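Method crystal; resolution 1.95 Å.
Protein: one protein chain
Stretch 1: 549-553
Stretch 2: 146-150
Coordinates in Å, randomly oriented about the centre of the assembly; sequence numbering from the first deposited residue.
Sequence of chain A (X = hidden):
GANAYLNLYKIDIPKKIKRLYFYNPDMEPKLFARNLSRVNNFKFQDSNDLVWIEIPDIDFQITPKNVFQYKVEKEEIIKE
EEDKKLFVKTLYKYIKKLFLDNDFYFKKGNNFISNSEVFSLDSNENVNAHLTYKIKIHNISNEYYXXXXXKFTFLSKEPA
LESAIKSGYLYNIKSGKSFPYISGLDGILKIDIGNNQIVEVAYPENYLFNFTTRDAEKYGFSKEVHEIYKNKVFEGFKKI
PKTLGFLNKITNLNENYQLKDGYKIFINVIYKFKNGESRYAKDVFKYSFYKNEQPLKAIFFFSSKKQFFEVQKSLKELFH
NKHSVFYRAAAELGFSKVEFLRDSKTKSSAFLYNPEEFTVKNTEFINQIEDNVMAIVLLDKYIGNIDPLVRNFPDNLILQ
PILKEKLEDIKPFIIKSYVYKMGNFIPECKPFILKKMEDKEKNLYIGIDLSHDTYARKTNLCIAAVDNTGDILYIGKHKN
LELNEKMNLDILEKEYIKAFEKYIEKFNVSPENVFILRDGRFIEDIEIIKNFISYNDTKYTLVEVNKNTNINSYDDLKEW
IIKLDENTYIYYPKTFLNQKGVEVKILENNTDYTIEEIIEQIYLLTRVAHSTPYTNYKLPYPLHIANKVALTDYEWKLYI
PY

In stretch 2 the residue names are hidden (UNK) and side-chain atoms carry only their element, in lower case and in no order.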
ATOM      1  N   THR A 549      -1.834   4.964   7.288  1.00 41.46           N
ATOM      2  CA  THR A 549      -2.096   5.758   8.481  1.00 33.73           C
ATOM      3  C   THR A 549      -3.348   5.249   9.187  1.00 37.39           C
ATOM      4  O   THR A 549      -4.317   4.819   8.549  1.00 34.11           O
ATOM      5  CB  THR A 549      -2.242   7.244   8.141  1.00 41.55           C
ATOM      6  OG1 THR A 549      -2.385   7.999   9.351  1.00 39.86           O
ATOM      7  CG2 THR A 549      -3.452   7.489   7.268  1.00 38.84           C
ATOM      8  N   ASN A 550      -3.309   5.279  10.515  1.00 31.36           N
ATOM      9  CA  ASN A 550      -4.400   4.795  11.349  1.00 32.64           C
ATOM     10  C   ASN A 550      -5.393   5.894  11.713  1.00 35.27           C
ATOM     11  O   ASN A 550      -6.406   5.609  12.360  1.00 31.66           O
ATOM     12  CB  ASN A 550      -3.831   4.170  12.627  1.00 31.20           C
ATOM     13  CG  ASN A 550      -4.786   3.197  13.279  1.00 31.17           C
ATOM     14  OD1 ASN A 550      -5.323   2.307  12.624  1.00 37.59           O
ATOM     15  ND2 ASN A 550      -5.012   3.366  14.577  1.00 31.16           N
ATOM     16  N   ILE A 551      -5.127   7.133  11.316  1.00 38.02           N
ATOM     17  CA  ILE A 551      -6.003   8.251  11.646  1.00 35.20           C
ATOM     18  C   ILE A 551      -7.181   8.257  10.684  1.00 38.95           C
ATOM     19  O   ILE A 551      -7.002   8.273   9.460  1.00 33.81           O
ATOM     20  CB  ILE A 551      -5.232   9.578  11.590  1.00 32.01           C
ATOM     21  CG1 ILE A 551      -4.081   9.558  12.599  1.00 33.20           C
ATOM     22  CG2 ILE A 551      -6.171  10.754  11.839  1.00 32.25           C
ATOM     23  CD1 ILE A 551      -3.072  10.671  12.408  1.00 31.85           C
ATOM     24  N   ASN A 552      -8.391   8.248  11.232  1.00 32.75           N
ATOM     25  CA  ASN A 552      -9.581   8.141  10.401  1.00 39.07           C
ATOM     26  C   ASN A 552     -10.749   8.784  11.143  1.00 42.76           C
ATOM     27  O   ASN A 552     -10.551   9.544  12.096  1.00 38.47           O
ATOM     28  CB  ASN A 552      -9.831   6.668  10.033  1.00 32.32           C
ATOM     29  CG  ASN A 552     -10.365   6.506   8.628  1.00 32.44           C
ATOM     30  OD1 ASN A 552     -11.128   7.340   8.143  1.00 38.89           O
ATOM     31  ND2 ASN A 552      -9.958   5.433   7.961  1.00 35.73           N
ATOM     32  N   SER A 553     -11.968   8.471  10.710  1.00 37.84           N
ATOM     33  CA  SER A 553     -13.167   9.111  11.233  1.00 35.56           C
ATOM     34  C   SER A 553     -14.391   8.363  10.732  1.00 39.54           C
ATOM     35  O   SER A 553     -14.348   7.683   9.704  1.00 39.52           O
ATOM     36  CB  SER A 553     -13.243  10.578  10.806  1.00 35.61           C
ATOM     37  OG  SER A 553     -14.542  11.102  11.027  1.00 40.98           O
ATOM     38  N   UNK A 146      -3.027   9.250  20.322  1.00 43.00           N
ATOM     39  CA  UNK A 146      -3.290   7.824  20.179  1.00 40.39           C
ATOM     40  C   UNK A 146      -4.485   7.661  19.253  1.00 41.79           C
ATOM     41  O   UNK A 146      -5.604   8.036  19.617  1.00 54.93           O
ATOM     42  c   UNK A 146      -3.570   7.192  21.540  1.00 48.33           C
ATOM     43  c   UNK A 146      -3.392   5.684  21.645  1.00 56.10           C
ATOM     44  c   UNK A 146      -4.010   5.143  22.928  1.00 48.33           C
ATOM     45  c   UNK A 146      -1.914   5.354  21.563  1.00 65.66           C
ATOM     46  N   UNK A 147      -4.259   7.111  18.062  1.00 31.91           N
ATOM     47  CA  UNK A 147      -5.356   6.818  17.154  1.00 31.15           C
ATOM     48  C   UNK A 147      -5.934   5.453  17.500  1.00 31.06           C
ATOM     49  O   UNK A 147      -5.190   4.493  17.724  1.00 31.81           O
ATOM     50  o   UNK A 147      -3.783   6.039  15.449  1.00 30.69           O
ATOM     51  c   UNK A 147      -4.910   6.865  15.690  1.00 36.98           C
ATOM     52  N   UNK A 148      -7.260   5.384  17.572  1.00 29.73           N
ATOM     53  CA  UNK A 148      -7.980   4.172  17.938  1.00 34.49           C
ATOM     54  C   UNK A 148      -8.934   3.877  16.791  1.00 36.47           C
ATOM     55  O   UNK A 148      -9.968   4.542  16.647  1.00 38.16           O
ATOM     56  c   UNK A 148      -8.737   4.321  19.261  1.00 36.11           C
ATOM     57  c   UNK A 148      -9.457   3.030  19.608  1.00 35.36           C
ATOM     58  c   UNK A 148      -7.781   4.708  20.394  1.00 34.71           C
ATOM     59  c   UNK A 148      -8.476   4.893  21.738  1.00 31.46           C
ATOM     60  N   UNK A 149      -8.593   2.886  15.969  1.00 38.12           N
ATOM     61  CA  UNK A 149      -9.401   2.553  14.807  1.00 39.51           C
ATOM     62  C   UNK A 149     -10.225   1.311  15.100  1.00 43.62           C
ATOM     63  O   UNK A 149      -9.666   0.203  15.140  1.00 40.27           O
ATOM     64  c   UNK A 149      -9.289   1.964  12.315  1.00 36.05           C
ATOM     65  c   UNK A 149      -8.517   2.321  13.586  1.00 39.33           C
ATOM     66  c   UNK A 149     -10.017   3.189  11.786  1.00 32.23           C
ATOM     67  c   UNK A 149      -8.365   1.377  11.260  1.00 44.04           C
ATOM     68  N   UNK A 150     -11.531   1.433  15.321  1.00 42.45           N
ATOM     69  CA  UNK A 150     -12.366   0.235  15.428  1.00 42.60           C
ATOM     70  C   UNK A 150     -12.395  -0.517  14.106  1.00 44.06           C
ATOM     71  O   UNK A 150     -12.469   0.079  13.028  1.00 42.43           O
ATOM     72  c   UNK A 150     -13.714   2.219  15.355  1.00 47.52           C
ATOM     73  c   UNK A 150     -13.744   0.794  15.797  1.00 43.27           C
ATOM     74  c   UNK A 150     -12.300   2.667  15.544  1.00 41.77           C
TER

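Position 146 carries four side-chain carbons in a chain that forks at the second, and none of them comes within contact range of stretch 1; the CA-to-CB bond points away. A fork at the second carbon with two single-carbon ends is leucine, so this is Leu146, at chi1 t and chi2 p, a buried residue.

Position 147 has the smallest side chain of the five: one carbon, then one oxygen. Its CB points toward stretch 1 and lies 4.2 Å from CG1 of Ile551, while the oxygen sits 3.1 Å from ND2 of Asn550. One carbon ending in one oxygen, with no further branch, is serine. In Ser147, chi1 is p, and OG accepts a hydrogen bond from Asn550 ND2 with an N-H...O angle of 158°, close to straight.

At position 148 the four carbons fork at once, at CB, and one arm is two carbons long. That pattern is isoleucine. The CA-to-CB bond of Ile148 points away from stretch 1; what comes nearest is its backbone N, 4.3 Å from Asn550 ND2.

Position 149 again shows four carbons with the fork at the second, and here the CA-to-CB bond points toward stretch 1. Its CB lies 3.3 Å from OD1 of Asn550, and one of the fork's ends is 3.9 Å from CB of Asn552. This is a second leucine, Leu149, with chi1 t and chi2 p; the end that meets Asn552 CB is CD1.

Position 150 has three carbons that close a ring onto the backbone N, which only proline does. The ring of Pro150 stays out of reach of stretch 1 and takes no part in the contact.

The rule here is strand alternation: 147 and 149 face stretch 1, while 146 and 148 turn away. Stretch 1 has no regular structure, and Asn550 gives it a reach that bridges both facing positions, its amide nitrogen bonded to Ser147 and its amide oxygen packed near the CB of Leu149. The short serine leaves its hydroxyl within range of that amide, and the longer leucine extends to the aliphatic CB of Asn552. Asn552 meanwhile uses OD1 to accept a hydrogen bond from the backbone N of Ser553, 2.9 Å away, and both OD1 and ND2 are hydrogen-bonded elsewhere in the structure as well, while its CB meets the leucine. The interface is small, 252 Å² in all, and pairs the Asn550 to Ser147 hydrogen bond with modest packing.

Stretch 2 146-150: LSILP
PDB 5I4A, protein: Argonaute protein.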